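Local coordinates for protein Ton_1535 (Thermococcus onnurineus, PDB 3ZPJ) that is of unknown function but folds into an all-helical alpha-solenoid, a shape that in other proteins often serves as a binding scaffold, at residues S239-A251 against V265-F278. Sequence-based numbering, arbitrary orientation.
Sequences SGVMRLIGELEVA and VVDKAFECCESPRF
An antiparallel helix pair of the alpha-solenoid brings Leu244 of helix 240-256 against Ala269 and Phe270 of helix 262-271. The axes of the short segments lie 9.0 Å apart at 173°. In Leu244, CG stands anti to the backbone N (chi1 -179°), which carries the branch point to the facing helix; its two methyls then go to different partners. Its CD1 sits over the centre of the Phe270 ring in a CH-pi contact, 4.2 Å from the centroid. Its CD2 meets the edge of the Phe278 ring, 3.9 Å from CZ. Further along, the Leu248 and Phe270 side chains cross at about a right angle, with Leu248 CD2 against Phe270 CE1, and Ala251 CB packs 3.5 Å from Val266 CG2.

Pairing of neighbouring antiparallel helices is the basic unit of such a solenoid; helix 280-293 follows in the chain and covers Ile245 and Phe278. Along another side of the pair runs a salt-bridge network. Arg243 NE gives Glu247 OE2 a nearly straight hydrogen bond of 3.1 Å (170°), from above the carboxylate plane. Lys268 NZ reaches the same OE2 in a long salt bridge of 3.6 Å. Cys273 SG, disulfide-bonded to Cys272, lies over one face of the Arg243 guanidinium. A methionine here would probably leave Glu247 OE2 with just the long Lys268 salt bridge of this network, and Cys273 SG without the flat guanidinium face it lies over. Past the disulfide, Pro276 CG packs 3.8 Å from Val241 CG1.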
ATOM      1  N   SER A 239      -2.179  -2.129 -20.097  1.00 46.23           N
ATOM      2  CA  SER A 239      -2.268  -3.008 -21.267  1.00 54.36           C
ATOM      3  C   SER A 239      -0.930  -3.704 -21.559  1.00 57.11           C
ATOM      4  O   SER A 239       0.080  -3.450 -20.884  1.00 51.11           O
ATOM      5  CB  SER A 239      -2.760  -2.245 -22.495  1.00 58.37           C
ATOM      6  OG  SER A 239      -1.910  -1.152 -22.778  1.00 65.32           O
ATOM      7  N   GLY A 240      -0.936  -4.584 -22.561  1.00 55.88           N
ATOM      8  CA  GLY A 240       0.239  -5.362 -22.922  1.00 52.90           C
ATOM      9  C   GLY A 240       0.934  -6.087 -21.774  1.00 59.18           C
ATOM     10  O   GLY A 240       0.315  -6.846 -21.020  1.00 57.64           O
ATOM     11  N   VAL A 241       2.234  -5.848 -21.638  1.00 59.76           N
ATOM     12  CA  VAL A 241       3.040  -6.621 -20.709  1.00 54.14           C
ATOM     13  C   VAL A 241       2.601  -6.415 -19.276  1.00 50.31           C
ATOM     14  O   VAL A 241       2.462  -7.385 -18.537  1.00 47.49           O
ATOM     15  CB  VAL A 241       4.554  -6.357 -20.880  1.00 59.11           C
ATOM     16  CG1 VAL A 241       4.994  -6.801 -22.258  1.00 62.72           C
ATOM     17  CG2 VAL A 241       4.877  -4.878 -20.690  1.00 61.54           C
ATOM     18  N   MET A 242       2.363  -5.167 -18.878  1.00 56.00           N
ATOM     19  CA  MET A 242       1.967  -4.896 -17.500  1.00 55.29           C
ATOM     20  C   MET A 242       0.619  -5.540 -17.195  1.00 46.60           C
ATOM     21  O   MET A 242       0.396  -6.038 -16.098  1.00 50.32           O
ATOM     22  CB  MET A 242       1.940  -3.396 -17.198  1.00 62.50           C
ATOM     23  CG  MET A 242       3.314  -2.797 -16.941  1.00 70.33           C
ATOM     24  SD  MET A 242       3.299  -0.986 -16.922  1.00 76.64           S
ATOM     25  CE  MET A 242       3.284  -0.670 -15.163  1.00 51.26           C
ATOM     26  N   ARG A 243      -0.271  -5.553 -18.177  1.00 46.91           N
ATOM     27  CA  ARG A 243      -1.568  -6.196 -18.000  1.00 47.54           C
ATOM     28  C   ARG A 243      -1.445  -7.712 -17.858  1.00 45.39           C
ATOM     29  O   ARG A 243      -2.220  -8.351 -17.146  1.00 48.78           O
ATOM     30  CB  ARG A 243      -2.503  -5.882 -19.162  1.00 45.20           C
ATOM     31  CG  ARG A 243      -3.894  -6.406 -18.911  1.00 47.29           C
ATOM     32  CD  ARG A 243      -4.860  -6.037 -19.994  1.00 50.70           C
ATOM     33  NE  ARG A 243      -5.943  -7.016 -20.044  1.00 60.26           N
ATOM     34  CZ  ARG A 243      -6.905  -7.027 -20.960  1.00 64.64           C
ATOM     35  NH1 ARG A 243      -6.936  -6.096 -21.907  1.00 60.52           N
ATOM     36  NH2 ARG A 243      -7.840  -7.968 -20.917  1.00 66.71           N
ATOM     37  N   LEU A 244      -0.470  -8.282 -18.552  1.00 46.02           N
ATOM     38  CA  LEU A 244      -0.214  -9.701 -18.462  1.00 45.96           C
ATOM     39  C   LEU A 244       0.332 -10.037 -17.076  1.00 42.29           C
ATOM     40  O   LEU A 244      -0.198 -10.914 -16.390  1.00 45.32           O
ATOM     41  CB  LEU A 244       0.751 -10.141 -19.565  1.00 42.82           C
ATOM     42  CG  LEU A 244       1.122 -11.624 -19.643  1.00 55.37           C
ATOM     43  CD1 LEU A 244      -0.073 -12.496 -19.368  1.00 64.73           C
ATOM     44  CD2 LEU A 244       1.682 -11.945 -21.034  1.00 47.89           C
ATOM     45  N   ILE A 245       1.391  -9.346 -16.669  1.00 43.30           N
ATOM     46  CA  ILE A 245       2.004  -9.610 -15.377  1.00 43.31           C
ATOM     47  C   ILE A 245       0.963  -9.423 -14.280  1.00 37.80           C
ATOM     48  O   ILE A 245       0.871 -10.229 -13.359  1.00 42.61           O
ATOM     49  CB  ILE A 245       3.220  -8.690 -15.101  1.00 49.10           C
ATOM     50  CG1 ILE A 245       4.502  -9.298 -15.663  1.00 49.48           C
ATOM     51  CG2 ILE A 245       3.437  -8.503 -13.604  1.00 50.66           C
ATOM     52  CD1 ILE A 245       4.584  -9.293 -17.135  1.00 59.73           C
ATOM     53  N   GLY A 246       0.159  -8.376 -14.401  1.00 38.34           N
ATOM     54  CA  GLY A 246      -0.784  -8.038 -13.349  1.00 42.09           C
ATOM     55  C   GLY A 246      -1.824  -9.127 -13.198  1.00 43.04           C
ATOM     56  O   GLY A 246      -2.167  -9.538 -12.085  1.00 43.02           O
ATOM     57  N   GLU A 247      -2.326  -9.608 -14.327  1.00 40.60           N
ATOM     58  CA  GLU A 247      -3.302 -10.686 -14.291  1.00 37.03           C
ATOM     59  C   GLU A 247      -2.687 -11.946 -13.679  1.00 35.71           C
ATOM     60  O   GLU A 247      -3.319 -12.610 -12.864  1.00 36.02           O
ATOM     61  CB  GLU A 247      -3.920 -10.917 -15.671  1.00 38.27           C
ATOM     62  CG  GLU A 247      -4.881  -9.790 -16.096  1.00 38.72           C
ATOM     63  CD  GLU A 247      -5.382  -9.898 -17.537  1.00 55.78           C
ATOM     64  OE1 GLU A 247      -4.811 -10.671 -18.338  1.00 60.56           O
ATOM     65  OE2 GLU A 247      -6.357  -9.199 -17.879  1.00 62.48           O
ATOM     66  N   LEU A 248      -1.434 -12.239 -14.023  1.00 36.79           N
ATOM     67  CA  LEU A 248      -0.737 -13.389 -13.450  1.00 35.75           C
ATOM     68  C   LEU A 248      -0.511 -13.267 -11.945  1.00 44.60           C
ATOM     69  O   LEU A 248      -0.687 -14.240 -11.206  1.00 39.76           O
ATOM     70  CB  LEU A 248       0.588 -13.641 -14.170  1.00 36.60           C
ATOM     71  CG  LEU A 248       0.395 -14.061 -15.629  1.00 42.31           C
ATOM     72  CD1 LEU A 248       1.715 -14.300 -16.349  1.00 47.09           C
ATOM     73  CD2 LEU A 248      -0.443 -15.309 -15.673  1.00 43.08           C
ATOM     74  N   GLU A 249      -0.110 -12.080 -11.496  1.00 35.57           N
ATOM     75  CA  GLU A 249       0.080 -11.839 -10.078  1.00 37.32           C
ATOM     76  C   GLU A 249      -1.244 -12.072  -9.357  1.00 37.87           C
ATOM     77  O   GLU A 249      -1.282 -12.661  -8.281  1.00 38.93           O
ATOM     78  CB  GLU A 249       0.623 -10.413  -9.820  1.00 36.16           C
ATOM     79  CG  GLU A 249       2.035 -10.182 -10.371  1.00 37.25           C
ATOM     80  CD  GLU A 249       2.641  -8.812 -10.016  1.00 50.27           C
ATOM     81  OE1 GLU A 249       1.893  -7.806  -9.962  1.00 45.54           O
ATOM     82  OE2 GLU A 249       3.882  -8.748  -9.822  1.00 53.71           O
ATOM     83  N   VAL A 250      -2.338 -11.634  -9.967  1.00 40.98           N
ATOM     84  CA  VAL A 250      -3.637 -11.821  -9.349  1.00 39.49           C
ATOM     85  C   VAL A 250      -4.004 -13.297  -9.295  1.00 41.47           C
ATOM     86  O   VAL A 250      -4.480 -13.786  -8.271  1.00 44.91           O
ATOM     87  CB  VAL A 250      -4.728 -11.005 -10.050  1.00 37.59           C
ATOM     88  CG1 VAL A 250      -6.104 -11.570  -9.733  1.00 33.99           C
ATOM     89  CG2 VAL A 250      -4.644  -9.571  -9.594  1.00 30.37           C
ATOM     90  N   ALA A 251      -3.754 -14.014 -10.383  1.00 40.39           N
ATOM     91  CA  ALA A 251      -4.026 -15.447 -10.405  1.00 37.97           C
ATOM     92  C   ALA A 251      -3.238 -16.119  -9.280  1.00 40.28           C
ATOM     93  O   ALA A 251      -3.739 -17.007  -8.600  1.00 49.98           O
ATOM     94  CB  ALA A 251      -3.655 -16.043 -11.746  1.00 36.27           C
ATOM     95  N   VAL A 265      -8.169 -17.387 -14.793  1.00 46.98           N
ATOM     96  CA  VAL A 265      -7.577 -16.072 -15.005  1.00 42.40           C
ATOM     97  C   VAL A 265      -6.290 -16.177 -15.818  1.00 45.75           C
ATOM     98  O   VAL A 265      -5.994 -15.318 -16.657  1.00 49.41           O
ATOM     99  CB  VAL A 265      -7.266 -15.349 -13.682  1.00 43.44           C
ATOM    100  CG1 VAL A 265      -6.529 -14.044 -13.966  1.00 38.91           C
ATOM    101  CG2 VAL A 265      -8.564 -15.085 -12.894  1.00 41.42           C
ATOM    102  N   VAL A 266      -5.540 -17.245 -15.571  1.00 45.29           N
ATOM    103  CA  VAL A 266      -4.276 -17.495 -16.254  1.00 43.49           C
ATOM    104  C   VAL A 266      -4.506 -17.745 -17.742  1.00 46.01           C
ATOM    105  O   VAL A 266      -3.807 -17.199 -18.604  1.00 46.60           O
ATOM    106  CB  VAL A 266      -3.595 -18.734 -15.659  1.00 50.94           C
ATOM    107  CG1 VAL A 266      -2.556 -19.289 -16.607  1.00 44.76           C
ATOM    108  CG2 VAL A 266      -2.984 -18.410 -14.299  1.00 41.01           C
ATOM    109  N   ASP A 267      -5.489 -18.580 -18.047  1.00 52.96           N
ATOM    110  CA  ASP A 267      -5.741 -18.897 -19.449  1.00 66.97           C
ATOM    111  C   ASP A 267      -6.187 -17.645 -20.175  1.00 64.94           C
ATOM    112  O   ASP A 267      -5.719 -17.357 -21.263  1.00 61.34           O
ATOM    113  CB  ASP A 267      -6.757 -20.026 -19.594  1.00 71.34           C
ATOM    114  CG  ASP A 267      -6.183 -21.364 -19.186  1.00 74.01           C
ATOM    115  OD1 ASP A 267      -4.950 -21.424 -18.981  1.00 73.56           O
ATOM    116  OD2 ASP A 267      -6.953 -22.347 -19.078  1.00 72.89           O
ATOM    117  N   LYS A 268      -7.046 -16.868 -19.525  1.00 69.79           N
ATOM    118  CA  LYS A 268      -7.559 -15.656 -20.132  1.00 70.04           C
ATOM    119  C   LYS A 268      -6.456 -14.629 -20.327  1.00 62.32           C
ATOM    120  O   LYS A 268      -6.462 -13.886 -21.301  1.00 63.10           O
ATOM    121  CB  LYS A 268      -8.682 -15.054 -19.292  1.00 71.17           C
ATOM    122  CG  LYS A 268      -9.315 -13.843 -19.950  1.00 77.08           C
ATOM    123  CD  LYS A 268     -10.196 -13.047 -19.012  1.00 76.39           C
ATOM    124  CE  LYS A 268     -10.277 -11.603 -19.483  1.00 78.80           C
ATOM    125  NZ  LYS A 268      -8.907 -11.022 -19.723  1.00 74.27           N
ATOM    126  N   ALA A 269      -5.498 -14.599 -19.410  1.00 54.86           N
ATOM    127  CA  ALA A 269      -4.422 -13.616 -19.480  1.00 51.62           C
ATOM    128  C   ALA A 269      -3.559 -13.770 -20.731  1.00 62.18           C
ATOM    129  O   ALA A 269      -2.902 -12.815 -21.146  1.00 62.35           O
ATOM    130  CB  ALA A 269      -3.561 -13.668 -18.232  1.00 47.64           C
ATOM    131  N   PHE A 270      -3.560 -14.969 -21.316  1.00 49.44           N
ATOM    132  CA  PHE A 270      -2.829 -15.229 -22.554  1.00 51.54           C
ATOM    133  C   PHE A 270      -3.780 -15.285 -23.738  1.00 70.76           C
ATOM    134  O   PHE A 270      -3.427 -14.923 -24.857  1.00 67.75           O
ATOM    135  CB  PHE A 270      -2.090 -16.563 -22.475  1.00 52.01           C
ATOM    136  CG  PHE A 270      -0.887 -16.531 -21.599  1.00 63.83           C
ATOM    137  CD1 PHE A 270      -0.990 -16.818 -20.245  1.00 57.63           C
ATOM    138  CD2 PHE A 270       0.348 -16.199 -22.116  1.00 50.40           C
ATOM    139  CE1 PHE A 270       0.121 -16.780 -19.428  1.00 46.29           C
ATOM    140  CE2 PHE A 270       1.466 -16.158 -21.298  1.00 60.37           C
ATOM    141  CZ  PHE A 270       1.351 -16.454 -19.949  1.00 46.68           C
ATOM    142  N   GLU A 271      -4.988 -15.765 -23.485  1.00 73.31           N
ATOM    143  CA  GLU A 271      -5.953 -15.996 -24.546  1.00 75.09           C
ATOM    144  C   GLU A 271      -6.796 -14.773 -24.862  1.00 73.42           C
ATOM    145  O   GLU A 271      -7.623 -14.811 -25.761  1.00 82.02           O
ATOM    146  CB  GLU A 271      -6.853 -17.181 -24.192  1.00 79.92           C
ATOM    147  CG  GLU A 271      -6.097 -18.505 -24.111  1.00 90.77           C
ATOM    148  CD  GLU A 271      -6.942 -19.615 -23.532  1.00 90.32           C
ATOM    149  OE1 GLU A 271      -7.741 -19.321 -22.616  1.00 83.51           O
ATOM    150  OE2 GLU A 271      -6.815 -20.773 -24.003  1.00 85.93           O
ATOM    151  N   CYS A 272      -6.581 -13.685 -24.133  1.00 77.24           N
ATOM    152  CA  CYS A 272      -7.369 -12.475 -24.345  1.00 86.66           C
ATOM    153  C   CYS A 272      -6.779 -11.642 -25.473  1.00 93.62           C
ATOM    154  O   CYS A 272      -7.498 -10.955 -26.204  1.00 90.67           O
ATOM    155  CB  CYS A 272      -7.434 -11.624 -23.064  1.00 79.16           C
ATOM    156  SG  CYS A 272      -5.911 -10.705 -22.658  1.00114.16           S
ATOM    157  N   CYS A 273      -5.459 -11.697 -25.606  1.00 98.21           N
ATOM    158  CA  CYS A 273      -4.758 -10.752 -26.457  1.00 98.23           C
ATOM    159  C   CYS A 273      -3.667 -11.433 -27.271  1.00 97.45           C
ATOM    160  O   CYS A 273      -3.418 -12.635 -27.137  1.00 93.58           O
ATOM    161  CB  CYS A 273      -4.154  -9.635 -25.595  1.00 99.30           C
ATOM    162  SG  CYS A 273      -4.905  -9.462 -23.929  1.00132.38           S
ATOM    163  N   GLU A 274      -3.026 -10.660 -28.135  1.00103.94           N
ATOM    164  CA  GLU A 274      -1.842 -11.150 -28.810  1.00107.32           C
ATOM    165  C   GLU A 274      -0.687 -11.011 -27.844  1.00103.60           C
ATOM    166  O   GLU A 274      -0.682 -10.112 -26.999  1.00 93.80           O
ATOM    167  CB  GLU A 274      -1.573 -10.375 -30.098  1.00108.86           C
ATOM    168  CG  GLU A 274      -2.490 -10.774 -31.238  1.00114.64           C
ATOM    169  CD  GLU A 274      -2.571 -12.280 -31.400  1.00121.52           C
ATOM    170  OE1 GLU A 274      -1.506 -12.924 -31.519  1.00125.29           O
ATOM    171  OE2 GLU A 274      -3.699 -12.819 -31.395  1.00122.67           O
ATOM    172  N   SER A 275       0.272 -11.925 -27.952  1.00107.36           N
ATOM    173  CA  SER A 275       1.469 -11.874 -27.131  1.00102.19           C
ATOM    174  C   SER A 275       2.183 -10.558 -27.401  1.00 97.06           C
ATOM    175  O   SER A 275       2.614 -10.296 -28.525  1.00 98.33           O
ATOM    176  CB  SER A 275       2.392 -13.057 -27.442  1.00 99.75           C
ATOM    177  OG  SER A 275       1.687 -14.285 -27.395  1.00 98.70           O
ATOM    178  N   PRO A 276       2.288  -9.710 -26.370  1.00 91.86           N
ATOM    179  CA  PRO A 276       2.997  -8.439 -26.516  1.00 88.07           C
ATOM    180  C   PRO A 276       4.488  -8.666 -26.731  1.00 90.24           C
ATOM    181  O   PRO A 276       4.954  -9.809 -26.795  1.00 88.11           O
ATOM    182  CB  PRO A 276       2.761  -7.754 -25.168  1.00 85.11           C
ATOM    183  CG  PRO A 276       2.498  -8.877 -24.211  1.00 82.68           C
ATOM    184  CD  PRO A 276       1.748  -9.894 -25.010  1.00 85.89           C
ATOM    185  N   ARG A 277       5.231  -7.575 -26.847  1.00 90.34           N
ATOM    186  CA  ARG A 277       6.669  -7.662 -27.001  1.00 94.86           C
ATOM    187  C   ARG A 277       7.308  -7.555 -25.637  1.00 88.44           C
ATOM    188  O   ARG A 277       6.900  -6.735 -24.814  1.00 87.91           O
ATOM    189  CB  ARG A 277       7.161  -6.537 -27.880  1.00104.00           C
ATOM    190  CG  ARG A 277       8.639  -6.557 -28.181  1.00113.79           C
ATOM    191  CD  ARG A 277       8.970  -5.379 -29.076  1.00118.00           C
ATOM    192  NE  ARG A 277       7.893  -5.138 -30.032  1.00117.10           N
ATOM    193  CZ  ARG A 277       6.985  -4.176 -29.904  1.00114.76           C
ATOM    194  NH1 ARG A 277       7.029  -3.361 -28.856  1.00108.83           N
ATOM    195  NH2 ARG A 277       6.034  -4.036 -30.815  1.00120.39           N
ATOM    196  N   PHE A 278       8.321  -8.376 -25.406  1.00 76.06           N
ATOM    197  CA  PHE A 278       8.843  -8.540 -24.065  1.00 53.58           C
ATOM    198  C   PHE A 278      10.266  -8.059 -23.927  1.00 51.45           C
ATOM    199  O   PHE A 278      11.080  -8.254 -24.823  1.00 61.45           O
ATOM    200  CB  PHE A 278       8.775 -10.007 -23.670  1.00 54.06           C
ATOM    201  CG  PHE A 278       7.380 -10.541 -23.568  1.00 62.17           C
ATOM    202  CD1 PHE A 278       6.493 -10.023 -22.643  1.00 64.93           C
ATOM    203  CD2 PHE A 278       6.961 -11.575 -24.383  1.00 64.30           C
ATOM    204  CE1 PHE A 278       5.208 -10.522 -22.544  1.00 65.06           C
ATOM    205  CE2 PHE A 278       5.683 -12.079 -24.283  1.00 62.56           C
ATOM    206  CZ  PHE A 278       4.806 -11.554 -23.368  1.00 57.34           C
TER